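Local atomic coordinates of Alpha/beta hydrolase family protein (Bacillus anthracis, PDB entry 3OOS), a protein that is probably a hydrolase of the alpha/beta fold family, its exact substrate and reaction not established. Residues T41-F46 / V52-L57; E76-L81 / G102-V107; E82-A87 / N91-A96; Y108-Q113 / Y211-K216. All blocks are in the same frame, centred on the assembly; numbering follows the deposited sequence.

All four contacts lie within the alpha/beta hydrolase fold, in a single chain. Contact 1 comes first along the chain and packs a loop against strand 51-55. Contact 2 follows and joins helix 74-87 to helix 100-112; contact 3, nested inside the loop that contact 2 closes, ties the end of helix 74-87 to strand 93-98. Contact 4 comes last, setting helix 100-112 against the distant 211-216. The centres of contacts 2 and 4 are about 9 Å apart and those of contacts 2 and 3 about 11 Å, whereas contacts 1 and 4 are about 22 Å apart. Helix 74-87 is thus shared by contacts 2 and 3 and helix 100-112 by contacts 2 and 4, the latter reaching residues much later in the chain.

Contact 1: T41-F46 / V52-L57; sequences TFANPF and VYLVNL
Val52 and Ala43 give up the most surface where the loop segment 41-46 lies against strand 51-55. The two methyls of Val52 divide the work. CG2 rests on the backbone side of Phe46, 3.7 Å from Phe46 CB and equally near its carbonyl carbon, while Val52 CG1 faces Ala43 CB more loosely at 4.2 Å. With CG1 anti to the backbone N (chi1 -179°), both branches are spread toward the loop, and a beta-branched residue suits this strand position, since it offers two short apolar arms at once. Ala43 brings a single methyl, small enough to sit between two strand residues: on its other neighbour, its CB lies 4.0 Å from Leu54 CD1. In the alpha/beta hydrolase fold this strand belongs to the central mixed sheet, and Val52 and Leu54 look to the face on which the loop lies, whereas Val55, with its neighbours on helix 74-87, serves the opposite face. Of the Phe46 side chain it is CB that meets Val52. The rest leads away, and Phe46 also packs on Leu26 of strand 25-28 and Val274 of helix 267-276, so one aromatic residue joins loop, sheet and C-terminal helix. The 41-46 backbone is helical in its angles but poorly bonded; the bond from Phe46 N to Ala43 O, 3.1 Å, is weak, and that same oxygen lies in plane at the edge of the Phe46 ring.

Contact 2: E76-L81 / G102-V107; sequences ETIKDL and GMLALV
Leu104 and Ile78 carry most of this contact, an apolar one with no hydrogen bond between segments 76-81 and 102-107. The side chains run past one another in opposite directions, so that Ile78 CD1 ends 3.6 Å from Leu104 CD1 and also lies close to the Leu104 backbone oxygen. Leu104 CG points opposite the backbone N (chi1 -176°), which carries the fork toward helix 74-87, and both methyls are used: CD1 also lies 3.8 Å from Thr77 CG2, and CD2 comes 3.9 Å from the same methyl. One turn further along, Val107 CG1 meets Ile78 CG1 at 4.1 Å. Branched aliphatic residues suit this place: Leu104 offers both methyls, Ile78 a long arm ending in CD1, and Val107 a short CG1. The axes of the short segments approach to 10.4 Å and cross at -76°, a steep angle that confines the touching to a few residues. Helix 100-112 follows strand 93-98 in the alpha/beta hydrolase fold, and Leu104 touches the Gly97-Ser99-Gly101 sequence, consistent with the nucleophile elbow of this family; Phe95 of that strand also packs on Leu104. Polar matters are settled elsewhere. Thr77 turns its methyl toward Leu104, while its OG1 bonds to Ser73 O within its own helix region and to Arg199 NH2, so a threonine serves apolar and polar sides together. On the far flank of helix 74-87, Glu76 and Asp80 form salt bridges with Arg12.

Contact 3: E82-A87 / N91-A96; sequences EAIREA and NKWGFA
Arg85 lays its aliphatic chain over one face of the Trp93 indole. CB lies 3.7 Å from Trp93 CZ2, toward the rim, and CG sits 3.9 Å from the centroid of the five-membered ring, only 9° off its normal, a CH-pi contact. An arginine suits the place because its methylenes cover the ring while its tip stays polar. The chain bends at chi3 (48°), and the guanidinium plane ends nearly perpendicular to the indole. There NE and NH2 take Glu82 side-on, one nitrogen to each carboxylate oxygen: NE reaches Glu82 OE2 at 2.9 Å along an almost straight bond, in the guanidinium plane but well above that of the carboxylate. Arg85 NH1 bonds to Ile90 O, so Glu82 and this carbonyl together hold the group; in one deposited conformer Glu86 OE2 also takes NH1 and NH2, a less certain grip. Trp93 is pinned at NE1 by Tyr108 OH, which also meets Glu82 OE2, so one hydroxyl joins ring and salt bridge. Further along the indole, Ile84 CG2 packs 4.0 Å from Trp93 CH2, an apolar branch against the benzene end. These side chains close the short turn from helix 74-87 into strand 93-98, the second half of a beta-alpha-beta crossover from strand 51-55, as is usual in the alpha/beta hydrolase fold.

Contact 4: Y108-Q113 / Y211-K216; sequences YATEAQ and YDVRQK
Thr110, near the end of helix 100-112, meets Val213 and Lys216, which lie where the chain of this alpha/beta hydrolase turns into the short helix 214-217 ahead of strand 224-229. From CB, directed at the other segment, the side chain forks. The hydroxyl branch turns back on its own helix: OG1, set between the backbone N and carbonyl carbon (chi1 61°), bonds to Val107 O one turn earlier. Only the methyl branch makes the crossing. CG2 lies 3.8 Å from Lys216 CB and, more loosely, 4.3 Å from Val213 CB, filling the angle between the two residues. Threonine suits the spot, since its oxygen can be satisfied within the helix while its methyl is offered across. On the far side, Lys216 contributes CB, the two side chains crossing at about a right angle; a long residue at this exposed place can pack with CB while its chain, bent at chi3 and chi4, carries the amine beyond the contact with CG2. The backbones come nearest here too, Thr110 CA and Lys216 CA being 6.3 Å apart. Tyr211, just before, packs on Met103, Leu106 and Val107 of the same helix, so the contact continues along it. Leading into helix 214-217, Asp212 and Arg214 form an Asx turn and a salt bridge. Arg214 takes the carboxylate side-on, NH2 reaching Asp212 OD2 at 2.8 Å, while Asp212 OD1 accepts both Arg214 NE, at 2.9 Å, and the backbone Arg214 N, from opposite faces of the carboxylate plane.

Contact 1: T41-F46 / V52-L57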
loop_
_atom_site.group_PDB
_atom_site.type_symbol
_atom_site.label_atom_id
_atom_site.label_comp_id
_atom_site.label_asym_id
_atom_site.label_seq_id
_atom_site.Cartn_x
_atom_site.Cartn_y
_atom_site.Cartn_z
ATOM N N THR A 41 -8.546 -3.494 5.580
ATOM C CA THR A 41 -8.141 -3.385 6.987
ATOM C C THR A 41 -7.062 -2.329 7.256
ATOM O O THR A 41 -6.923 -1.866 8.388
ATOM C CB THR A 41 -7.700 -4.742 7.571
ATOM O OG1 THR A 41 -6.716 -5.331 6.719
ATOM C CG2 THR A 41 -8.890 -5.682 7.706
ATOM N N PHE A 42 -6.304 -1.956 6.225
ATOM C CA PHE A 42 -5.390 -0.818 6.323
ATOM C C PHE A 42 -6.160 0.503 6.221
ATOM O O PHE A 42 -5.906 1.437 6.988
ATOM C CB PHE A 42 -4.282 -0.906 5.263
ATOM C CG PHE A 42 -3.528 0.378 5.055
ATOM C CD1 PHE A 42 -2.672 0.874 6.036
ATOM C CD2 PHE A 42 -3.664 1.087 3.863
ATOM C CE1 PHE A 42 -1.977 2.066 5.838
ATOM C CE2 PHE A 42 -2.975 2.276 3.655
ATOM C CZ PHE A 42 -2.126 2.768 4.644
ATOM N N ALA A 43 -7.102 0.572 5.280
ATOM C CA ALA A 43 -7.901 1.782 5.068
ATOM C C ALA A 43 -8.872 2.067 6.213
ATOM O O ALA A 43 -9.081 3.225 6.578
ATOM C CB ALA A 43 -8.659 1.698 3.734
ATOM N N ASN A 44 -9.445 1.012 6.788
ATOM C CA ASN A 44 -10.554 1.164 7.736
ATOM C C ASN A 44 -10.280 2.031 8.972
ATOM O O ASN A 44 -11.118 2.866 9.318
ATOM C CB ASN A 44 -11.138 -0.199 8.136
ATOM C CG ASN A 44 -12.593 -0.107 8.565
ATOM O OD1 ASN A 44 -13.009 -0.740 9.539
ATOM N ND2 ASN A 44 -13.375 0.680 7.842
ATOM N N PRO A 45 -9.113 1.860 9.637
ATOM C CA PRO A 45 -8.863 2.710 10.809
ATOM C C PRO A 45 -8.882 4.205 10.495
ATOM O O PRO A 45 -9.241 5.012 11.353
ATOM C CB PRO A 45 -7.463 2.278 11.261
ATOM C CG PRO A 45 -7.362 0.866 10.817
ATOM C CD PRO A 45 -8.070 0.826 9.491
ATOM N N PHE A 46 -8.517 4.572 9.271
ATOM C CA PHE A 46 -8.510 5.979 8.880
ATOM C C PHE A 46 -9.909 6.595 8.809
ATOM O O PHE A 46 -10.057 7.808 8.960
ATOM C CB PHE A 46 -7.748 6.167 7.567
ATOM C CG PHE A 46 -6.283 5.884 7.690
ATOM C CD1 PHE A 46 -5.416 6.849 8.201
ATOM C CD2 PHE A 46 -5.770 4.643 7.325
ATOM C CE1 PHE A 46 -4.055 6.586 8.330
ATOM C CE2 PHE A 46 -4.410 4.367 7.459
ATOM C CZ PHE A 46 -3.551 5.342 7.961
ATOM N N VAL A 52 -12.362 8.626 3.665
ATOM C CA VAL A 52 -11.414 7.760 2.961
ATOM C C VAL A 52 -11.918 7.336 1.588
ATOM O O VAL A 52 -13.000 6.761 1.467
ATOM C CB VAL A 52 -11.037 6.519 3.813
ATOM C CG1 VAL A 52 -10.023 5.640 3.078
ATOM C CG2 VAL A 52 -10.478 6.960 5.162
ATOM N N TYR A 53 -11.115 7.642 0.570
ATOM C CA TYR A 53 -11.374 7.250 -0.810
ATOM C C TYR A 53 -10.471 6.073 -1.151
ATOM O O TYR A 53 -9.278 6.248 -1.424
ATOM C CB TYR A 53 -11.113 8.432 -1.758
ATOM C CG TYR A 53 -12.090 9.570 -1.562
ATOM C CD1 TYR A 53 -11.906 10.509 -0.540
ATOM C CD2 TYR A 53 -13.204 9.702 -2.384
ATOM C CE1 TYR A 53 -12.812 11.551 -0.351
ATOM C CE2 TYR A 53 -14.114 10.734 -2.201
ATOM C CZ TYR A 53 -13.912 11.656 -1.186
ATOM O OH TYR A 53 -14.812 12.680 -1.001
ATOM N N LEU A 54 -11.049 4.876 -1.104
ATOM C CA LEU A 54 -10.332 3.636 -1.387
ATOM C C LEU A 54 -10.462 3.327 -2.875
ATOM O O LEU A 54 -11.520 2.895 -3.335
ATOM C CB LEU A 54 -10.894 2.494 -0.530
ATOM C CG LEU A 54 -10.272 1.098 -0.657
ATOM C CD1 LEU A 54 -8.817 1.096 -0.203
ATOM C CD2 LEU A 54 -11.090 0.088 0.145
ATOM N N VAL A 55 -9.383 3.562 -3.619
ATOM C CA VAL A 55 -9.426 3.572 -5.083
ATOM C C VAL A 55 -9.008 2.253 -5.736
ATOM O O VAL A 55 -7.990 1.655 -5.378
ATOM C CB VAL A 55 -8.558 4.728 -5.652
ATOM C CG1 VAL A 55 -8.601 4.760 -7.185
ATOM C CG2 VAL A 55 -9.010 6.063 -5.078
ATOM N N ASN A 56 -9.819 1.811 -6.696
ATOM C CA ASN A 56 -9.418 0.771 -7.639
ATOM C C ASN A 56 -8.717 1.408 -8.838
ATOM O O ASN A 56 -9.317 2.189 -9.584
ATOM C CB ASN A 56 -10.632 -0.064 -8.089
ATOM C CG ASN A 56 -10.908 -1.253 -7.173
ATOM O OD1 ASN A 56 -12.035 -1.762 -7.111
ATOM N ND2 ASN A 56 -9.883 -1.708 -6.470
ATOM N N LEU A 57 -7.436 1.090 -9.007
ATOM C CA LEU A 57 -6.636 1.668 -10.085
ATOM C C LEU A 57 -6.994 1.048 -11.435
ATOM O O LEU A 57 -7.836 0.152 -11.510
ATOM C CB LEU A 57 -5.143 1.502 -9.792
ATOM C CG LEU A 57 -4.627 2.212 -8.537
ATOM C CD1 LEU A 57 -3.164 1.876 -8.310
ATOM C CD2 LEU A 57 -4.840 3.720 -8.631
#

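Contact 2: E76-L81 / G102-V107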
loop_
_atom_site.group_PDB
_atom_site.type_symbol
_atom_site.label_atom_id
_atom_site.label_comp_id
_atom_site.label_asym_id
_atom_site.label_seq_id
_atom_site.Cartn_x
_atom_site.Cartn_y
_atom_site.Cartn_z
ATOM N N GLU A 76 2.110 7.190 -14.077
ATOM C CA GLU A 76 0.792 7.235 -14.725
ATOM C C GLU A 76 -0.320 7.039 -13.695
ATOM O O GLU A 76 -1.394 7.636 -13.805
ATOM C CB GLU A 76 0.685 6.202 -15.852
ATOM C CG GLU A 76 1.512 6.561 -17.095
ATOM C CD GLU A 76 1.075 7.865 -17.749
ATOM O OE1 GLU A 76 -0.108 7.973 -18.129
ATOM O OE2 GLU A 76 1.916 8.782 -17.888
ATOM N N THR A 77 -0.041 6.214 -12.687
ATOM C CA THR A 77 -0.948 6.019 -11.555
ATOM C C THR A 77 -1.223 7.348 -10.838
ATOM O O THR A 77 -2.378 7.674 -10.534
ATOM C CB THR A 77 -0.385 4.977 -10.557
ATOM O OG1 THR A 77 -0.192 3.724 -11.228
ATOM C CG2 THR A 77 -1.326 4.783 -9.373
ATOM N N ILE A 78 -0.166 8.115 -10.579
ATOM C CA ILE A 78 -0.319 9.420 -9.925
ATOM C C ILE A 78 -1.192 10.366 -10.757
ATOM O O ILE A 78 -2.049 11.068 -10.210
ATOM C CB ILE A 78 1.049 10.068 -9.557
ATOM C CG1 ILE A 78 1.830 9.174 -8.585
ATOM C CG2 ILE A 78 0.856 11.462 -8.935
ATOM C CD1 ILE A 78 1.018 8.622 -7.421
ATOM N N LYS A 79 -0.985 10.365 -12.072
ATOM C CA LYS A 79 -1.807 11.161 -12.984
ATOM C C LYS A 79 -3.285 10.759 -12.903
ATOM O O LYS A 79 -4.167 11.618 -12.939
ATOM C CB LYS A 79 -1.285 11.045 -14.415
ATOM C CG LYS A 79 0.137 11.554 -14.588
ATOM C CD LYS A 79 0.622 11.339 -16.010
ATOM C CE LYS A 79 2.003 11.937 -16.212
ATOM N NZ LYS A 79 1.979 13.415 -16.038
ATOM N N ASP A 80 -3.540 9.455 -12.780
ATOM C CA ASP A 80 -4.901 8.930 -12.598
ATOM C C ASP A 80 -5.509 9.406 -11.279
ATOM O O ASP A 80 -6.650 9.873 -11.248
ATOM C CB ASP A 80 -4.913 7.397 -12.650
ATOM C CG ASP A 80 -4.734 6.848 -14.058
ATOM O OD1 ASP A 80 -4.719 7.632 -15.031
ATOM O OD2 ASP A 80 -4.614 5.610 -14.187
ATOM N N LEU A 81 -4.742 9.297 -10.194
ATOM C CA LEU A 81 -5.210 9.752 -8.882
ATOM C C LEU A 81 -5.473 11.258 -8.866
ATOM O O LEU A 81 -6.431 11.724 -8.247
ATOM C CB LEU A 81 -4.228 9.357 -7.773
ATOM C CG LEU A 81 -4.108 7.849 -7.506
ATOM C CD1 LEU A 81 -2.994 7.566 -6.506
ATOM C CD2 LEU A 81 -5.436 7.244 -7.034
ATOM N N GLY A 102 2.973 2.096 -0.093
ATOM C CA GLY A 102 3.841 3.106 0.523
ATOM C C GLY A 102 4.846 3.672 -0.468
ATOM O O GLY A 102 5.146 4.868 -0.452
HETATM N N MSE A 103 5.366 2.815 -1.341
HETATM C CA MSE A 103 6.250 3.271 -2.409
HETATM C C MSE A 103 5.494 4.221 -3.327
HETATM O O MSE A 103 6.022 5.260 -3.729
HETATM C CB MSE A 103 6.810 2.085 -3.191
HETATM C CG MSE A 103 7.649 1.150 -2.343
HETATM SE SE MSE A 103 8.121 -0.471 -3.297
HETATM C CE MSE A 103 8.711 -1.501 -1.759
ATOM N N LEU A 104 4.247 3.870 -3.637
ATOM C CA LEU A 104 3.390 4.732 -4.447
ATOM C C LEU A 104 3.170 6.095 -3.772
ATOM O O LEU A 104 3.185 7.132 -4.447
ATOM C CB LEU A 104 2.057 4.036 -4.745
ATOM C CG LEU A 104 1.064 4.763 -5.657
ATOM C CD1 LEU A 104 1.659 5.054 -7.042
ATOM C CD2 LEU A 104 -0.217 3.944 -5.776
ATOM N N ALA A 105 2.995 6.088 -2.451
ATOM C CA ALA A 105 2.879 7.322 -1.659
ATOM C C ALA A 105 4.084 8.240 -1.848
ATOM O O ALA A 105 3.934 9.455 -2.005
ATOM C CB ALA A 105 2.692 6.995 -0.178
ATOM N N LEU A 106 5.277 7.651 -1.823
ATOM C CA LEU A 106 6.508 8.414 -1.998
ATOM C C LEU A 106 6.581 9.031 -3.389
ATOM O O LEU A 106 7.000 10.177 -3.536
ATOM C CB LEU A 106 7.739 7.549 -1.711
ATOM C CG LEU A 106 7.850 7.017 -0.273
ATOM C CD1 LEU A 106 9.007 6.029 -0.153
ATOM C CD2 LEU A 106 7.995 8.143 0.766
ATOM N N VAL A 107 6.158 8.277 -4.399
ATOM C CA VAL A 107 6.110 8.800 -5.766
ATOM C C VAL A 107 5.039 9.892 -5.911
ATOM O O VAL A 107 5.263 10.877 -6.605
ATOM C CB VAL A 107 5.961 7.667 -6.816
ATOM C CG1 VAL A 107 5.851 8.235 -8.232
ATOM C CG2 VAL A 107 7.160 6.723 -6.728
#

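Contact 3: E82-A87 / N91-A96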
loop_
_atom_site.group_PDB
_atom_site.type_symbol
_atom_site.label_atom_id
_atom_site.label_comp_id
_atom_site.label_asym_id
_atom_site.label_seq_id
_atom_site.Cartn_x
_atom_site.Cartn_y
_atom_site.Cartn_z
ATOM N N GLU A 82 -4.618 12.008 -9.556
ATOM C CA GLU A 82 -4.795 13.451 -9.678
ATOM C C GLU A 82 -6.072 13.803 -10.445
ATOM O O GLU A 82 -6.783 14.745 -10.080
ATOM C CB GLU A 82 -3.559 14.082 -10.321
ATOM C CG GLU A 82 -2.401 14.240 -9.347
ATOM C CD GLU A 82 -2.648 15.342 -8.333
ATOM O OE1 GLU A 82 -2.345 16.513 -8.648
ATOM O OE2 GLU A 82 -3.152 15.037 -7.227
ATOM N N ALA A 83 -6.372 13.028 -11.486
ATOM C CA ALA A 83 -7.599 13.215 -12.258
ATOM C C ALA A 83 -8.838 12.925 -11.410
ATOM O O ALA A 83 -9.848 13.619 -11.529
ATOM C CB ALA A 83 -7.584 12.350 -13.522
ATOM N N ILE A 84 -8.754 11.906 -10.554
ATOM C CA ILE A 84 -9.848 11.585 -9.632
ATOM C C ILE A 84 -10.036 12.734 -8.643
ATOM O O ILE A 84 -11.158 13.206 -8.437
ATOM C CB ILE A 84 -9.605 10.245 -8.897
ATOM C CG1 ILE A 84 -9.647 9.089 -9.906
ATOM C CG2 ILE A 84 -10.630 10.037 -7.766
ATOM C CD1 ILE A 84 -9.151 7.759 -9.366
ATOM N N ARG A 85 -8.934 13.188 -8.051
ATOM C CA ARG A 85 -8.966 14.335 -7.139
ATOM C C ARG A 85 -9.648 15.557 -7.774
ATOM O O ARG A 85 -10.530 16.169 -7.161
ATOM C CB ARG A 85 -7.553 14.687 -6.653
ATOM C CG ARG A 85 -7.538 15.800 -5.600
ATOM C CD ARG A 85 -6.133 16.374 -5.345
ATOM N NE ARG A 85 -5.395 16.718 -6.568
ATOM C CZ ARG A 85 -5.689 17.729 -7.387
ATOM N NH1 ARG A 85 -6.730 18.524 -7.148
ATOM N NH2 ARG A 85 -4.940 17.943 -8.461
ATOM N N GLU A 86 -9.240 15.887 -8.998
ATOM C CA GLU A 86 -9.806 17.017 -9.742
ATOM C C GLU A 86 -11.292 16.832 -10.058
ATOM O O GLU A 86 -12.069 17.783 -9.980
ATOM C CB GLU A 86 -9.019 17.251 -11.034
ATOM C CG GLU A 86 -7.607 17.777 -10.814
ATOM C CD GLU A 86 -7.573 19.265 -10.525
ATOM O OE1 GLU A 86 -8.501 19.981 -10.960
ATOM O OE2 GLU A 86 -6.615 19.720 -9.871
ATOM N N ALA A 87 -11.675 15.603 -10.405
ATOM C CA ALA A 87 -13.067 15.269 -10.729
ATOM C C ALA A 87 -13.964 15.310 -9.488
ATOM O O ALA A 87 -15.179 15.492 -9.595
ATOM C CB ALA A 87 -13.147 13.906 -11.410
ATOM N N ASN A 91 -9.247 20.186 -3.660
ATOM C CA ASN A 91 -8.031 20.947 -3.925
ATOM C C ASN A 91 -6.774 20.186 -3.493
ATOM O O ASN A 91 -5.804 20.078 -4.255
ATOM C CB ASN A 91 -8.107 22.315 -3.239
ATOM C CG ASN A 91 -6.938 23.208 -3.587
ATOM O OD1 ASN A 91 -6.207 23.655 -2.703
ATOM N ND2 ASN A 91 -6.746 23.467 -4.877
ATOM N N LYS A 92 -6.805 19.677 -2.263
ATOM C CA LYS A 92 -5.718 18.870 -1.722
ATOM C C LYS A 92 -6.289 17.727 -0.898
ATOM O O LYS A 92 -7.334 17.870 -0.262
ATOM C CB LYS A 92 -4.786 19.719 -0.848
ATOM C CG LYS A 92 -3.952 20.740 -1.611
ATOM C CD LYS A 92 -3.266 21.725 -0.677
ATOM C CE LYS A 92 -2.117 21.073 0.077
ATOM N NZ LYS A 92 -1.322 22.076 0.842
ATOM N N TRP A 93 -5.604 16.587 -0.916
ATOM C CA TRP A 93 -5.973 15.477 -0.035
ATOM C C TRP A 93 -4.744 14.743 0.486
ATOM O O TRP A 93 -3.628 14.962 0.005
ATOM C CB TRP A 93 -6.979 14.510 -0.693
ATOM C CG TRP A 93 -6.554 13.804 -1.972
ATOM C CD1 TRP A 93 -5.336 13.862 -2.607
ATOM C CD2 TRP A 93 -7.359 12.898 -2.736
ATOM N NE1 TRP A 93 -5.351 13.062 -3.728
ATOM C CE2 TRP A 93 -6.579 12.458 -3.828
ATOM C CE3 TRP A 93 -8.672 12.420 -2.606
ATOM C CZ2 TRP A 93 -7.069 11.564 -4.789
ATOM C CZ3 TRP A 93 -9.159 11.532 -3.559
ATOM C CH2 TRP A 93 -8.359 11.114 -4.635
ATOM N N GLY A 94 -4.945 13.892 1.484
ATOM C CA GLY A 94 -3.857 13.066 1.994
ATOM C C GLY A 94 -3.743 11.810 1.153
ATOM O O GLY A 94 -4.685 11.436 0.450
ATOM N N PHE A 95 -2.578 11.174 1.200
ATOM C CA PHE A 95 -2.434 9.852 0.613
ATOM C C PHE A 95 -1.793 8.898 1.606
ATOM O O PHE A 95 -0.761 9.209 2.192
ATOM C CB PHE A 95 -1.626 9.866 -0.691
ATOM C CG PHE A 95 -1.583 8.521 -1.368
ATOM C CD1 PHE A 95 -2.549 8.170 -2.302
ATOM C CD2 PHE A 95 -0.616 7.580 -1.020
ATOM C CE1 PHE A 95 -2.529 6.910 -2.912
ATOM C CE2 PHE A 95 -0.590 6.317 -1.619
ATOM C CZ PHE A 95 -1.550 5.983 -2.567
ATOM N N ALA A 96 -2.413 7.733 1.770
ATOM C CA ALA A 96 -1.905 6.697 2.654
ATOM C C ALA A 96 -1.731 5.386 1.896
ATOM O O ALA A 96 -2.630 4.942 1.178
ATOM C CB ALA A 96 -2.840 6.507 3.848
#

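Contact 4: Y108-Q113 / Y211-K216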
loop_
_atom_site.group_PDB
_atom_site.type_symbol
_atom_site.label_atom_id
_atom_site.label_comp_id
_atom_site.label_asym_id
_atom_site.label_seq_id
_atom_site.Cartn_x
_atom_site.Cartn_y
_atom_site.Cartn_z
ATOM N N TYR A 108 3.895 9.744 -5.239
ATOM C CA TYR A 108 2.898 10.824 -5.225
ATOM C C TYR A 108 3.541 12.117 -4.710
ATOM O O TYR A 108 3.373 13.193 -5.304
ATOM C CB TYR A 108 1.679 10.450 -4.367
ATOM C CG TYR A 108 0.356 11.080 -4.793
ATOM C CD1 TYR A 108 0.296 12.364 -5.350
ATOM C CD2 TYR A 108 -0.843 10.390 -4.614
ATOM C CE1 TYR A 108 -0.926 12.935 -5.732
ATOM C CE2 TYR A 108 -2.064 10.948 -4.984
ATOM C CZ TYR A 108 -2.102 12.214 -5.542
ATOM O OH TYR A 108 -3.323 12.747 -5.905
ATOM N N ALA A 109 4.299 12.000 -3.622
ATOM C CA ALA A 109 4.974 13.155 -3.031
ATOM C C ALA A 109 6.023 13.760 -3.970
ATOM O O ALA A 109 6.101 14.981 -4.118
ATOM C CB ALA A 109 5.589 12.781 -1.691
ATOM N N THR A 110 6.819 12.922 -4.622
ATOM C CA THR A 110 7.883 13.451 -5.477
ATOM C C THR A 110 7.355 14.066 -6.782
ATOM O O THR A 110 7.945 15.010 -7.311
ATOM C CB THR A 110 8.986 12.410 -5.770
ATOM O OG1 THR A 110 8.423 11.286 -6.455
ATOM C CG2 THR A 110 9.653 11.946 -4.469
ATOM N N GLU A 111 6.252 13.530 -7.294
ATOM C CA GLU A 111 5.667 14.042 -8.532
ATOM C C GLU A 111 4.752 15.234 -8.278
ATOM O O GLU A 111 4.790 16.221 -9.018
ATOM C CB GLU A 111 4.884 12.945 -9.261
ATOM C CG GLU A 111 5.746 11.836 -9.840
ATOM C CD GLU A 111 6.298 12.171 -11.214
ATOM O OE1 GLU A 111 5.500 12.472 -12.128
ATOM O OE2 GLU A 111 7.534 12.114 -11.384
ATOM N N ALA A 112 3.933 15.140 -7.231
ATOM C CA ALA A 112 2.816 16.073 -7.039
ATOM C C ALA A 112 2.520 16.444 -5.589
ATOM O O ALA A 112 1.356 16.481 -5.184
ATOM C CB ALA A 112 1.549 15.503 -7.711
ATOM N N GLN A 113 3.559 16.752 -4.813
ATOM C CA GLN A 113 3.362 17.061 -3.389
ATOM C C GLN A 113 2.442 18.251 -3.145
ATOM O O GLN A 113 1.805 18.334 -2.097
ATOM C CB GLN A 113 4.692 17.263 -2.647
ATOM C CG GLN A 113 5.540 18.427 -3.141
ATOM C CD GLN A 113 6.787 18.630 -2.300
ATOM O OE1 GLN A 113 6.714 18.730 -1.076
ATOM N NE2 GLN A 113 7.938 18.697 -2.957
ATOM N N TYR A 211 13.363 1.662 -9.588
ATOM C CA TYR A 211 12.778 2.353 -8.440
ATOM C C TYR A 211 13.824 2.910 -7.475
ATOM O O TYR A 211 14.567 2.157 -6.843
ATOM C CB TYR A 211 11.756 1.471 -7.700
ATOM C CG TYR A 211 11.203 2.146 -6.464
ATOM C CD1 TYR A 211 10.474 3.331 -6.566
ATOM C CD2 TYR A 211 11.429 1.614 -5.193
ATOM C CE1 TYR A 211 9.974 3.969 -5.438
ATOM C CE2 TYR A 211 10.934 2.248 -4.052
ATOM C CZ TYR A 211 10.206 3.425 -4.185
ATOM O OH TYR A 211 9.712 4.064 -3.074
ATOM N N ASP A 212 13.868 4.239 -7.378
ATOM C CA ASP A 212 14.764 4.941 -6.461
ATOM C C ASP A 212 14.342 6.403 -6.382
ATOM O O ASP A 212 14.428 7.135 -7.369
ATOM C CB ASP A 212 16.225 4.825 -6.925
ATOM C CG ASP A 212 17.220 5.370 -5.906
ATOM O OD1 ASP A 212 16.804 5.801 -4.807
ATOM O OD2 ASP A 212 18.435 5.358 -6.208
ATOM N N VAL A 213 13.880 6.811 -5.200
ATOM C CA VAL A 213 13.471 8.195 -4.951
ATOM C C VAL A 213 14.252 8.835 -3.793
ATOM O O VAL A 213 13.873 9.892 -3.299
ATOM C CB VAL A 213 11.938 8.313 -4.695
ATOM C CG1 VAL A 213 11.148 7.882 -5.931
ATOM C CG2 VAL A 213 11.512 7.505 -3.458
ATOM N N ARG A 214 15.349 8.202 -3.380
ATOM C CA ARG A 214 16.096 8.648 -2.194
ATOM C C ARG A 214 16.493 10.122 -2.224
ATOM O O ARG A 214 16.296 10.838 -1.243
ATOM C CB ARG A 214 17.337 7.782 -1.970
ATOM C CG ARG A 214 17.025 6.399 -1.422
ATOM C CD ARG A 214 18.271 5.527 -1.400
ATOM N NE ARG A 214 18.730 5.192 -2.750
ATOM C CZ ARG A 214 19.803 4.455 -3.022
ATOM N NH1 ARG A 214 20.547 3.963 -2.038
ATOM N NH2 ARG A 214 20.133 4.205 -4.284
ATOM N N GLN A 215 17.055 10.568 -3.343
ATOM C CA GLN A 215 17.513 11.951 -3.446
ATOM C C GLN A 215 16.339 12.921 -3.504
ATOM O O GLN A 215 16.375 13.990 -2.892
ATOM C CB GLN A 215 18.448 12.142 -4.646
ATOM C CG GLN A 215 19.783 11.403 -4.528
ATOM C CD GLN A 215 20.611 11.838 -3.319
ATOM O OE1 GLN A 215 20.663 13.022 -2.973
ATOM N NE2 GLN A 215 21.267 10.877 -2.676
ATOM N N LYS A 216 15.288 12.531 -4.216
ATOM C CA LYS A 216 14.108 13.379 -4.336
ATOM C C LYS A 216 13.372 13.553 -3.008
ATOM O O LYS A 216 12.719 14.574 -2.802
ATOM C CB LYS A 216 13.168 12.869 -5.432
ATOM C CG LYS A 216 13.644 13.220 -6.843
ATOM C CD LYS A 216 12.603 12.895 -7.923
ATOM C CE LYS A 216 12.400 11.395 -8.114
ATOM N NZ LYS A 216 13.652 10.685 -8.533
#